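Local coordinates for ABC transporter, substrate binding protein (Polyamine) (Agrobacterium tumefaciens, PDB 4EUO) that binds gamma-aminobutyric acid (GABA) in the periplasm as the solute-binding protein of an ABC transporter, probably delivering it for uptake, at residues Phe5-Gly10 and Asp14-Ala19; Thr38-Leu43 and Gly61-Gln66; Lys44-Val47 and Val52-Asp55. All coordinates share one frame; numbering follows the deposited sequence.

Interaction 1. Residues Phe5-Gly10 and Asp14-Ala19; sequences FSSWGG and DAQKAA. With ABU (gamma-amino-butanoic acid), chain E.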
ATOM      1  N   PHE A   5      -2.880  -0.537 -17.283  1.00 11.46           N
ATOM      2  CA  PHE A   5      -2.988  -0.563 -15.824  1.00 10.85           C
ATOM      3  C   PHE A   5      -1.637  -0.388 -15.199  1.00 12.28           C
ATOM      4  O   PHE A   5      -0.723  -1.131 -15.524  1.00 12.39           O
ATOM      5  CB  PHE A   5      -3.648  -1.881 -15.385  1.00 12.75           C
ATOM      6  CG  PHE A   5      -3.705  -2.073 -13.883  1.00 12.16           C
ATOM      7  CD1 PHE A   5      -4.504  -1.264 -13.092  1.00 12.51           C
ATOM      8  CD2 PHE A   5      -2.939  -3.043 -13.266  1.00 12.82           C
ATOM      9  CE1 PHE A   5      -4.557  -1.440 -11.705  1.00 12.44           C
ATOM     10  CE2 PHE A   5      -2.992  -3.211 -11.873  1.00 12.81           C
ATOM     11  CZ  PHE A   5      -3.817  -2.424 -11.119  1.00 11.24           C
ATOM     12  N   SER A   6      -1.499   0.640 -14.337  1.00 10.75           N
ATOM     13  CA  SER A   6      -0.246   0.895 -13.631  1.00 10.53           C
ATOM     14  C   SER A   6      -0.383   0.513 -12.173  1.00 10.92           C
ATOM     15  O   SER A   6      -1.356   0.892 -11.517  1.00 10.20           O
ATOM     16  CB  SER A   6       0.119   2.373 -13.707  1.00 10.98           C
ATOM     17  OG  SER A   6       1.270   2.665 -12.924  1.00 14.60           O
ATOM     18  N   SER A   7       0.607  -0.194 -11.652  1.00  9.77           N
ATOM     19  CA  SER A   7       0.616  -0.585 -10.241  1.00  9.43           C
ATOM     20  C   SER A   7       2.057  -0.622  -9.731  1.00  9.97           C
ATOM     21  O   SER A   7       2.939   0.009 -10.321  1.00  9.93           O
ATOM     22  CB  SER A   7      -0.198  -1.860 -10.014  1.00  9.89           C
ATOM     23  OG  SER A   7      -0.355  -2.093  -8.623  1.00 10.65           O
ATOM     24  N   TRP A   8       2.299  -1.329  -8.632  1.00  8.78           N
ATOM     25  CA  TRP A   8       3.511  -1.216  -7.877  1.00  9.19           C
ATOM     26  C   TRP A   8       4.580  -2.216  -8.256  1.00 10.31           C
ATOM     27  O   TRP A   8       5.587  -2.326  -7.554  1.00  9.95           O
ATOM     28  CB  TRP A   8       3.133  -1.304  -6.375  1.00 10.35           C
ATOM     29  CG  TRP A   8       2.233  -0.166  -5.995  1.00 10.76           C
ATOM     30  CD1 TRP A   8       0.870  -0.122  -6.108  1.00 12.99           C
ATOM     31  CD2 TRP A   8       2.641   1.131  -5.558  1.00 11.24           C
ATOM     32  NE1 TRP A   8       0.407   1.128  -5.780  1.00 12.59           N
ATOM     33  CE2 TRP A   8       1.472   1.928  -5.455  1.00 13.06           C
ATOM     34  CE3 TRP A   8       3.892   1.724  -5.292  1.00 13.34           C
ATOM     35  CZ2 TRP A   8       1.508   3.261  -5.025  1.00 13.99           C
ATOM     36  CZ3 TRP A   8       3.925   3.059  -4.900  1.00 16.80           C
ATOM     37  CH2 TRP A   8       2.742   3.802  -4.739  1.00 17.33           C
ATOM     38  N   GLY A   9       4.362  -2.916  -9.357  1.00 10.36           N
ATOM     39  CA  GLY A   9       5.341  -3.846  -9.891  1.00  9.95           C
ATOM     40  C   GLY A   9       5.449  -5.131  -9.114  1.00 10.51           C
ATOM     41  O   GLY A   9       4.767  -5.354  -8.099  1.00 10.51           O
ATOM     42  N   GLY A  10       6.327  -5.975  -9.615  1.00 10.30           N
ATOM     43  CA  GLY A  10       6.712  -7.211  -8.953  1.00 10.56           C
ATOM     44  C   GLY A  10       5.567  -8.131  -8.649  1.00 10.38           C
ATOM     45  O   GLY A  10       4.610  -8.232  -9.404  1.00 11.21           O
ATOM     46  N   ASP A  14       1.950  -8.614 -10.529  1.00 11.00           N
ATOM     47  CA  ASP A  14       1.744  -9.897 -11.217  1.00 10.35           C
ATOM     48  C   ASP A  14       0.476 -10.562 -10.711  1.00 11.96           C
ATOM     49  O   ASP A  14      -0.267 -11.157 -11.490  1.00 11.32           O
ATOM     50  CB  ASP A  14       2.920 -10.832 -10.931  1.00 11.92           C
ATOM     51  CG  ASP A  14       4.195 -10.456 -11.637  1.00 18.80           C
ATOM     52  OD1 ASP A  14       4.150  -9.565 -12.530  1.00 18.70           O
ATOM     53  OD2 ASP A  14       5.250 -11.019 -11.285  1.00 18.98           O
ATOM     54  N   ALA A  15       0.213 -10.474  -9.403  1.00 10.64           N
ATOM     55  CA  ALA A  15      -1.001 -11.061  -8.831  1.00 11.03           C
ATOM     56  C   ALA A  15      -2.252 -10.305  -9.275  1.00 12.12           C
ATOM     57  O   ALA A  15      -3.300 -10.926  -9.521  1.00 12.28           O
ATOM     58  CB  ALA A  15      -0.899 -11.060  -7.308  1.00 12.73           C
ATOM     59  N   GLN A  16      -2.194  -8.944  -9.355  1.00 10.87           N
ATOM     60  CA  GLN A  16      -3.334  -8.186  -9.864  1.00 10.76           C
ATOM     61  C   GLN A  16      -3.596  -8.545 -11.340  1.00 12.30           C
ATOM     62  O   GLN A  16      -4.758  -8.634 -11.749  1.00 13.38           O
ATOM     63  CB  GLN A  16      -3.117  -6.691  -9.696  1.00 11.98           C
ATOM     64  CG  GLN A  16      -3.131  -6.263  -8.214  1.00 10.64           C
ATOM     65  CD  GLN A  16      -2.734  -4.816  -8.080  1.00 11.93           C
ATOM     66  OE1 GLN A  16      -1.676  -4.425  -8.576  1.00 11.08           O
ATOM     67  NE2 GLN A  16      -3.543  -4.013  -7.380  1.00 10.52           N
ATOM     68  N   LYS A  17      -2.535  -8.756 -12.110  1.00 12.56           N
ATOM     69  CA  LYS A  17      -2.662  -9.165 -13.518  1.00 11.31           C
ATOM     70  C   LYS A  17      -3.378 -10.510 -13.600  1.00 13.25           C
ATOM     71  O   LYS A  17      -4.372 -10.615 -14.334  1.00 13.63           O
ATOM     72  CB  LYS A  17      -1.283  -9.248 -14.151  1.00 12.72           C
ATOM     73  CG  LYS A  17      -1.325  -9.776 -15.597  1.00 14.89           C
ATOM     74  CD  LYS A  17       0.080  -9.924 -16.129  1.00 17.25           C
ATOM     75  CE  LYS A  17       0.138 -10.621 -17.480  1.00 24.07           C
ATOM     76  NZ  LYS A  17       1.523 -10.634 -18.027  1.00 30.24           N
ATOM     77  N   ALA A  18      -2.974 -11.501 -12.796  1.00 11.76           N
ATOM     78  CA  ALA A  18      -3.623 -12.805 -12.818  1.00 12.47           C
ATOM     79  C   ALA A  18      -5.077 -12.712 -12.389  1.00 15.22           C
ATOM     80  O   ALA A  18      -5.936 -13.380 -12.976  1.00 13.25           O
ATOM     81  CB  ALA A  18      -2.883 -13.761 -11.890  1.00 14.31           C
ATOM     82  N   ALA A  19      -5.378 -11.917 -11.346  1.00 12.59           N
ATOM     83  CA  ALA A  19      -6.740 -11.832 -10.820  1.00 12.10           C
ATOM     84  C   ALA A  19      -7.719 -11.046 -11.669  1.00 13.32           C
ATOM     85  O   ALA A  19      -8.922 -11.305 -11.602  1.00 14.29           O
ATOM     86  CB  ALA A  19      -6.725 -11.262  -9.409  1.00 13.19           C
TER
HETATM   87  N   ABU E 404       0.763   0.905  -1.579  1.00 15.93           N
HETATM   88  CD  ABU E 404       0.838  -0.520  -1.233  1.00 11.32           C
HETATM   89  CB  ABU E 404       1.538  -1.319  -2.305  1.00 11.35           C
HETATM   90  CG  ABU E 404       1.559  -2.758  -1.918  1.00 11.20           C
HETATM   91  C   ABU E 404       2.349  -3.672  -2.831  1.00  9.76           C
HETATM   92  O   ABU E 404       2.703  -4.862  -2.353  1.00  9.30           O
HETATM   93  OXT ABU E 404       2.796  -3.296  -4.005  1.00  9.40           O
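Just past the C-terminal end of the first strand of a periplasmic binding-protein domain, S7 and Q16 tie the strand-to-helix turn beside the GABA pocket to the helix that follows it. The hydroxyl OG of S7 donates to OE1 of Q16 at 2.7 Å, arriving in the plane of the amide carbonyl on a lone pair, with a C=O...O angle of 135°. OG stands anti to the backbone N of S7 (chi1 -171°), which carries the hydroxyl toward helix 10-28. From that helix Q16 reaches across with its chain extended beyond CG, a length that suits glutamine to bridging helix and strand. Its other amide atom, NE2, donates to D58 OD2 on the neighbouring strand 56-60; with both amide ends engaged, the flat group is fixed in rotation. The same OE1 of Q16 lies at the edge of the F5 ring, 3.8 Å from CE2 of F5, and the amide and ring planes stand 71° apart. Phenylalanine fits here because its ring packs in the interior between strand and helix while its polarised C-H edge tolerates the oxygen.

Farther along, G10 O accepts the backbone N-H of D14 at 2.9 Å, joining the turn to the helix. Both glycines, G9 and G10, take positive phi, a region that residues with a CB enter less readily. W8, between S7 and these glycines, lays one indole face against GABA: CB of the ligand is 3.9 Å from CG of W8. D58 OD1 takes the indole NE1, so one carboxylate positions both W8 and Q16. Helix 10-28 leads on to strand 32-35, parallel to strand 3-6: the opening beta-alpha-beta unit of a class D periplasmic binding protein.

Interaction 2. Residues Thr38-Leu43 and Gly61-Gln66; sequences TDYGKL and GDYAAQ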
ATOM      1  N   THR A  38       3.798   2.712 -10.191  1.00 11.86           N
ATOM      2  CA  THR A  38       3.075   3.930  -9.886  1.00 11.30           C
ATOM      3  C   THR A  38       4.043   4.974  -9.393  1.00 11.76           C
ATOM      4  O   THR A  38       4.834   4.726  -8.477  1.00 12.25           O
ATOM      5  CB  THR A  38       2.005   3.663  -8.856  1.00 13.69           C
ATOM      6  OG1 THR A  38       1.081   2.782  -9.496  1.00 15.33           O
ATOM      7  CG2 THR A  38       1.284   4.952  -8.381  1.00 13.68           C
ATOM      8  N   ASP A  39       3.948   6.170  -9.953  1.00 10.56           N
ATOM      9  CA  ASP A  39       4.820   7.276  -9.624  1.00 10.32           C
ATOM     10  C   ASP A  39       3.982   8.521  -9.791  1.00 11.03           C
ATOM     11  O   ASP A  39       3.495   8.783 -10.899  1.00 10.51           O
ATOM     12  CB  ASP A  39       6.023   7.242 -10.572  1.00 11.86           C
ATOM     13  CG  ASP A  39       7.045   8.327 -10.332  1.00 16.33           C
ATOM     14  OD1 ASP A  39       8.230   7.979 -10.100  1.00 22.68           O
ATOM     15  OD2 ASP A  39       6.671   9.514 -10.364  1.00 13.53           O
ATOM     16  N   TYR A  40       3.796   9.279  -8.706  1.00 10.58           N
ATOM     17  CA  TYR A  40       2.908  10.415  -8.758  1.00  9.63           C
ATOM     18  C   TYR A  40       3.448  11.549  -9.603  1.00 13.32           C
ATOM     19  O   TYR A  40       2.643  12.271 -10.220  1.00 12.24           O
ATOM     20  CB  TYR A  40       2.550  10.873  -7.346  1.00 10.41           C
ATOM     21  CG  TYR A  40       2.019   9.743  -6.477  1.00  9.78           C
ATOM     22  CD1 TYR A  40       1.049   8.859  -6.952  1.00 10.32           C
ATOM     23  CD2 TYR A  40       2.446   9.595  -5.166  1.00  9.54           C
ATOM     24  CE1 TYR A  40       0.568   7.814  -6.157  1.00 10.61           C
ATOM     25  CE2 TYR A  40       1.982   8.563  -4.366  1.00  9.81           C
ATOM     26  CZ  TYR A  40       1.036   7.684  -4.863  1.00 10.20           C
ATOM     27  OH  TYR A  40       0.563   6.636  -4.122  1.00  8.94           O
ATOM     28  N   GLY A  41       4.773  11.673  -9.680  1.00 12.62           N
ATOM     29  CA  GLY A  41       5.383  12.688 -10.549  1.00 11.82           C
ATOM     30  C   GLY A  41       5.118  12.359 -12.012  1.00 12.80           C
ATOM     31  O   GLY A  41       4.773  13.256 -12.799  1.00 13.26           O
ATOM     32  N   LYS A  42       5.265  11.079 -12.398  1.00 11.33           N
ATOM     33  CA  LYS A  42       4.976  10.664 -13.778  1.00 11.04           C
ATOM     34  C   LYS A  42       3.480  10.797 -14.092  1.00 12.80           C
ATOM     35  O   LYS A  42       3.126  11.146 -15.229  1.00 12.47           O
ATOM     36  CB  LYS A  42       5.436   9.235 -14.060  1.00 13.33           C
ATOM     37  CG  LYS A  42       6.958   9.117 -14.058  1.00 19.58           C
ATOM     38  CD  LYS A  42       7.407   7.736 -14.491  1.00 26.79           C
ATOM     39  CE  LYS A  42       8.895   7.552 -14.312  1.00 38.41           C
ATOM     40  NZ  LYS A  42       9.442   6.526 -15.241  1.00 52.22           N
ATOM     41  N   LEU A  43       2.598  10.530 -13.111  1.00 11.40           N
ATOM     42  CA  LEU A  43       1.153  10.678 -13.329  1.00 11.05           C
ATOM     43  C   LEU A  43       0.869  12.143 -13.628  1.00 11.67           C
ATOM     44  O   LEU A  43       0.217  12.462 -14.629  1.00 11.38           O
ATOM     45  CB  LEU A  43       0.384  10.190 -12.060  1.00 11.13           C
ATOM     46  CG  LEU A  43      -1.117   9.914 -12.249  1.00 12.19           C
ATOM     47  CD1 LEU A  43      -1.652   8.949 -11.157  1.00 12.04           C
ATOM     48  CD2 LEU A  43      -1.945  11.198 -12.279  1.00 14.11           C
ATOM     49  N   GLY A  61      -4.131   5.426  -0.844  1.00  8.28           N
ATOM     50  CA  GLY A  61      -5.407   6.097  -0.594  1.00  8.46           C
ATOM     51  C   GLY A  61      -5.311   7.552  -0.186  1.00  9.82           C
ATOM     52  O   GLY A  61      -6.230   8.337  -0.486  1.00  9.37           O
ATOM     53  N   ASP A  62      -4.242   7.947   0.502  1.00  8.21           N
ATOM     54  CA  ASP A  62      -4.121   9.353   0.889  1.00  8.21           C
ATOM     55  C   ASP A  62      -3.861  10.237  -0.337  1.00 10.02           C
ATOM     56  O   ASP A  62      -4.381  11.351  -0.426  1.00 11.22           O
ATOM     57  CB  ASP A  62      -3.039   9.536   1.957  1.00  9.63           C
ATOM     58  CG  ASP A  62      -1.641   9.285   1.446  1.00 10.25           C
ATOM     59  OD1 ASP A  62      -1.359   8.130   1.030  1.00 10.29           O
ATOM     60  OD2 ASP A  62      -0.852  10.238   1.414  1.00 10.07           O
ATOM     61  N   TYR A  63      -3.067   9.725  -1.286  1.00  8.83           N
ATOM     62  CA  TYR A  63      -2.872  10.426  -2.543  1.00  8.64           C
ATOM     63  C   TYR A  63      -4.219  10.514  -3.287  1.00 10.04           C
ATOM     64  O   TYR A  63      -4.629  11.617  -3.714  1.00 10.32           O
ATOM     65  CB  TYR A  63      -1.832   9.706  -3.410  1.00  9.75           C
ATOM     66  CG  TYR A  63      -1.789  10.255  -4.816  1.00  9.37           C
ATOM     67  CD1 TYR A  63      -0.996  11.355  -5.131  1.00 11.37           C
ATOM     68  CD2 TYR A  63      -2.563   9.685  -5.833  1.00  9.62           C
ATOM     69  CE1 TYR A  63      -0.956  11.865  -6.433  1.00 11.39           C
ATOM     70  CE2 TYR A  63      -2.530  10.188  -7.135  1.00 10.65           C
ATOM     71  CZ  TYR A  63      -1.728  11.271  -7.420  1.00 11.76           C
ATOM     72  OH  TYR A  63      -1.694  11.750  -8.712  1.00 12.96           O
ATOM     73  N   ALA A  64      -4.964   9.386  -3.397  1.00  9.69           N
ATOM     74  CA  ALA A  64      -6.250   9.381  -4.131  1.00  9.92           C
ATOM     75  C   ALA A  64      -7.208  10.412  -3.586  1.00 12.61           C
ATOM     76  O   ALA A  64      -7.925  11.052  -4.380  1.00 12.62           O
ATOM     77  CB  ALA A  64      -6.891   8.008  -3.999  1.00 10.90           C
ATOM     78  N   ALA A  65      -7.279  10.566  -2.253  1.00 10.38           N
ATOM     79  CA  ALA A  65      -8.251  11.441  -1.617  1.00 12.08           C
ATOM     80  C   ALA A  65      -7.958  12.908  -1.813  1.00 16.12           C
ATOM     81  O   ALA A  65      -8.842  13.735  -1.531  1.00 18.54           O
ATOM     82  CB  ALA A  65      -8.407  11.092  -0.143  1.00 13.29           C
ATOM     83  N   GLN A  66      -6.762  13.268  -2.258  1.00 11.95           N
ATOM     84  CA  GLN A  66      -6.503  14.673  -2.524  1.00 13.94           C
ATOM     85  C   GLN A  66      -6.183  14.997  -3.974  1.00 13.62           C
ATOM     86  O   GLN A  66      -6.105  16.176  -4.303  1.00 13.81           O
ATOM     87  CB  GLN A  66      -5.489  15.235  -1.543  1.00 16.72           C
ATOM     88  CG  GLN A  66      -4.176  14.501  -1.565  1.00 14.13           C
ATOM     89  CD  GLN A  66      -3.207  15.002  -2.577  1.00 21.62           C
ATOM     90  OE1 GLN A  66      -2.667  16.109  -2.444  1.00 17.51           O
ATOM     91  NE2 GLN A  66      -2.944  14.181  -3.608  1.00 16.98           N
TER
HETATM   92  O   HOH W   1       0.313  13.373  -9.207  1.00 14.65           O
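Y63 reaches from helix 61-67 to the start of helix 40-48 and lays its ring flat on that of Y40. CB of Y63 comes first, over the face of the Y40 ring and 4.2 Å from the ring's centroid, a CH-pi contact at the phenolic end of Y40. CG of Y63 follows, 3.6 Å from Y40 CE1, and CD1 then sits over the middle of the Y40 ring. With CG anti to the backbone N (chi1 169°), the Y63 ring points away from its own helix and across to helix 40-48. The two tyrosines run past each other in opposite directions, so that CE1 of Y63, farther out on the ring, comes to 3.8 Å from Y40 CB. The result is an offset stack, centroids 3.9 Å apart and planes only 6° from parallel.

Both helices follow strands of the same alpha/beta domain of the periplasmic binding-protein fold, and the stack joins their first turns. D39 is the N-cap of helix 40-48: its OD2 accepts the N-H of K42 at 2.9 Å from above the carboxylate plane, as a short acidic side chain at a helix start can.

At its tip, Y63 OH meets the two methyl carbons of L43, one turn on from Y40; CD2 of L43 is the closer at 3.6 Å. A water in the plane of the Y63 ring joins that hydroxyl, OH of Y63, 2.6 Å away, to the backbone O of Y40, to which it donates. Tyrosine suits the place by offering an apolar face for stacking and a polar end for the water. Y40 sends its own hydroxyl the other way, to E60 OE1 of the GABA pocket, and the same hydroxyl also lies against the indole of W8, another pocket residue.

Interaction 3. Residues Lys44-Val47 and Val52-Asp55; sequences KAMV and VTWD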
ATOM      1  N   LYS A  44       1.343  13.046 -12.771  1.00 11.47           N
ATOM      2  CA  LYS A  44       1.118  14.465 -12.980  1.00 12.02           C
ATOM      3  C   LYS A  44       1.727  14.907 -14.329  1.00 14.09           C
ATOM      4  O   LYS A  44       1.078  15.670 -15.055  1.00 14.59           O
ATOM      5  CB  LYS A  44       1.761  15.258 -11.849  1.00 12.90           C
ATOM      6  CG  LYS A  44       1.635  16.795 -12.000  1.00 13.19           C
ATOM      7  CD  LYS A  44       2.441  17.439 -10.848  1.00 23.62           C
ATOM      8  CE  LYS A  44       2.885  18.860 -11.127  1.00 41.17           C
ATOM      9  NZ  LYS A  44       1.890  19.850 -10.639  1.00 54.02           N
ATOM     10  N   ALA A  45       2.934  14.443 -14.661  1.00 11.68           N
ATOM     11  CA  ALA A  45       3.538  14.858 -15.928  1.00 11.96           C
ATOM     12  C   ALA A  45       2.697  14.441 -17.131  1.00 13.72           C
ATOM     13  O   ALA A  45       2.552  15.231 -18.075  1.00 13.23           O
ATOM     14  CB  ALA A  45       4.946  14.307 -16.049  1.00 13.81           C
ATOM     15  N   MET A  46       2.129  13.227 -17.135  1.00 11.33           N
ATOM     16  CA  MET A  46       1.340  12.792 -18.288  1.00 10.64           C
ATOM     17  C   MET A  46       0.029  13.516 -18.387  1.00 13.22           C
ATOM     18  O   MET A  46      -0.448  13.828 -19.501  1.00 13.25           O
ATOM     19  CB  MET A  46       1.231  11.248 -18.373  1.00 11.85           C
ATOM     20  CG  MET A  46       0.398  10.609 -17.243  1.00 12.19           C
ATOM     21  SD  MET A  46       0.205   8.834 -17.429  1.00 12.72           S
ATOM     22  CE  MET A  46       1.928   8.255 -17.266  1.00 12.31           C
ATOM     23  N   VAL A  47      -0.554  13.872 -17.248  1.00 11.26           N
ATOM     24  CA  VAL A  47      -1.784  14.654 -17.246  1.00 11.04           C
ATOM     25  C   VAL A  47      -1.481  16.050 -17.813  1.00 14.58           C
ATOM     26  O   VAL A  47      -2.207  16.512 -18.722  1.00 14.11           O
ATOM     27  CB  VAL A  47      -2.382  14.730 -15.819  1.00 12.91           C
ATOM     28  CG1 VAL A  47      -3.485  15.797 -15.744  1.00 13.12           C
ATOM     29  CG2 VAL A  47      -2.936  13.370 -15.397  1.00 13.26           C
ATOM     30  N   VAL A  52      -1.788  11.140 -21.408  1.00 11.78           N
ATOM     31  CA  VAL A  52      -2.047  10.074 -20.447  1.00 11.36           C
ATOM     32  C   VAL A  52      -1.877   8.734 -21.103  1.00 14.53           C
ATOM     33  O   VAL A  52      -2.508   8.454 -22.134  1.00 14.40           O
ATOM     34  CB  VAL A  52      -3.421  10.233 -19.798  1.00 13.53           C
ATOM     35  CG1 VAL A  52      -3.757   9.012 -18.947  1.00 12.69           C
ATOM     36  CG2 VAL A  52      -3.452  11.494 -18.957  1.00 13.25           C
ATOM     37  N   THR A  53      -1.016   7.911 -20.528  1.00 12.72           N
ATOM     38  CA  THR A  53      -0.797   6.570 -21.041  1.00 12.41           C
ATOM     39  C   THR A  53      -1.152   5.496 -20.011  1.00 12.15           C
ATOM     40  O   THR A  53      -1.052   4.314 -20.309  1.00 13.21           O
ATOM     41  CB  THR A  53       0.618   6.410 -21.553  1.00 17.04           C
ATOM     42  OG1 THR A  53       1.527   6.555 -20.479  1.00 16.62           O
ATOM     43  CG2 THR A  53       0.935   7.389 -22.687  1.00 20.93           C
ATOM     44  N   TRP A  54      -1.502   5.906 -18.788  1.00 11.50           N
ATOM     45  CA  TRP A  54      -1.965   4.981 -17.737  1.00 11.26           C
ATOM     46  C   TRP A  54      -3.450   5.237 -17.608  1.00 10.81           C
ATOM     47  O   TRP A  54      -3.831   6.331 -17.258  1.00 11.34           O
ATOM     48  CB  TRP A  54      -1.263   5.300 -16.415  1.00 10.85           C
ATOM     49  CG  TRP A  54       0.209   5.041 -16.362  1.00 10.70           C
ATOM     50  CD1 TRP A  54       0.977   4.375 -17.280  1.00 13.08           C
ATOM     51  CD2 TRP A  54       1.101   5.454 -15.313  1.00 10.56           C
ATOM     52  NE1 TRP A  54       2.290   4.325 -16.849  1.00 12.20           N
ATOM     53  CE2 TRP A  54       2.393   5.003 -15.658  1.00 12.28           C
ATOM     54  CE3 TRP A  54       0.934   6.193 -14.126  1.00 12.01           C
ATOM     55  CZ2 TRP A  54       3.513   5.242 -14.840  1.00 12.40           C
ATOM     56  CZ3 TRP A  54       2.043   6.416 -13.310  1.00 12.44           C
ATOM     57  CH2 TRP A  54       3.312   5.949 -13.673  1.00 13.27           C
ATOM     58  N   ASP A  55      -4.289   4.242 -17.895  1.00 10.84           N
ATOM     59  CA  ASP A  55      -5.746   4.430 -17.841  1.00 10.67           C
ATOM     60  C   ASP A  55      -6.345   4.191 -16.454  1.00 10.87           C
ATOM     61  O   ASP A  55      -7.267   4.882 -16.053  1.00 11.20           O
ATOM     62  CB  ASP A  55      -6.401   3.530 -18.899  1.00 11.85           C
ATOM     63  CG  ASP A  55      -5.879   3.869 -20.277  1.00 13.53           C
ATOM     64  OD1 ASP A  55      -5.948   5.049 -20.642  1.00 14.08           O
ATOM     65  OD2 ASP A  55      -5.314   2.975 -20.923  1.00 13.08           O
TER
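M46 plugs the angle between helix 40-48 and the loop that leaves it, and nearly all the close packing gathers at the end of its side chain. The methyl CE of M46 stands over the five-membered ring of W54, 3.6 Å from its centroid and 14° off the ring normal, a CH-pi contact pressed against CD2. SD of M46 lies more obliquely to the same ring, a Met-aromatic contact with the sulfur 4.3 Å from the centroid. SD of M46 also faces two successive backbone N-H groups, T53 N at 3.5 Å and W54 N at 3.7 Å, each a weak hydrogen bond. A bend at chi3 (64°) turns the methyl onto the indole while SD stays near the amides; methionine's flexible thioether can serve both at once.

This is the turn from helix to strand in an alpha/beta domain: residues 52-55 lead directly into strand 56-60, and W54 lies against V4 and S6 of the adjoining strand 3-6. The indole NE1 donates to D35 OD2, so the broad apolar ring packs under M46 with its polar edge provided for.

Elsewhere the fit is slacker. V47 and V52 run alongside each other in the same sense and meet by methyls alone, CG2 of V47 lying 4.1 Å from CG2 of V52; apolar residues suit this flank, which P231 also touches. On the solvent side is T53, whose OG1 is 3.7 Å from M46 CE, a polar residue in keeping with an exposed loop.

In the fold
Interactions 1 and 2 are mainly buried and flank the GABA pocket, whereas interaction 3 is partly buried and lies farther from the centre of the chain. Their chemistry follows: a directional amide-hydroxyl bond fixes the pocket turn in interaction 1, flat aromatic stacking joins two helices in interaction 2, and a thioether lies over the face of an indole in interaction 3. Interactions 2 and 3 share helix 40-48, and the W54 ring bridges them by packing against D39 and K42. Interaction 1 meets both neighbours, through S7 O with T38 N, a probable hydrogen bond, and through S6 CB against W54.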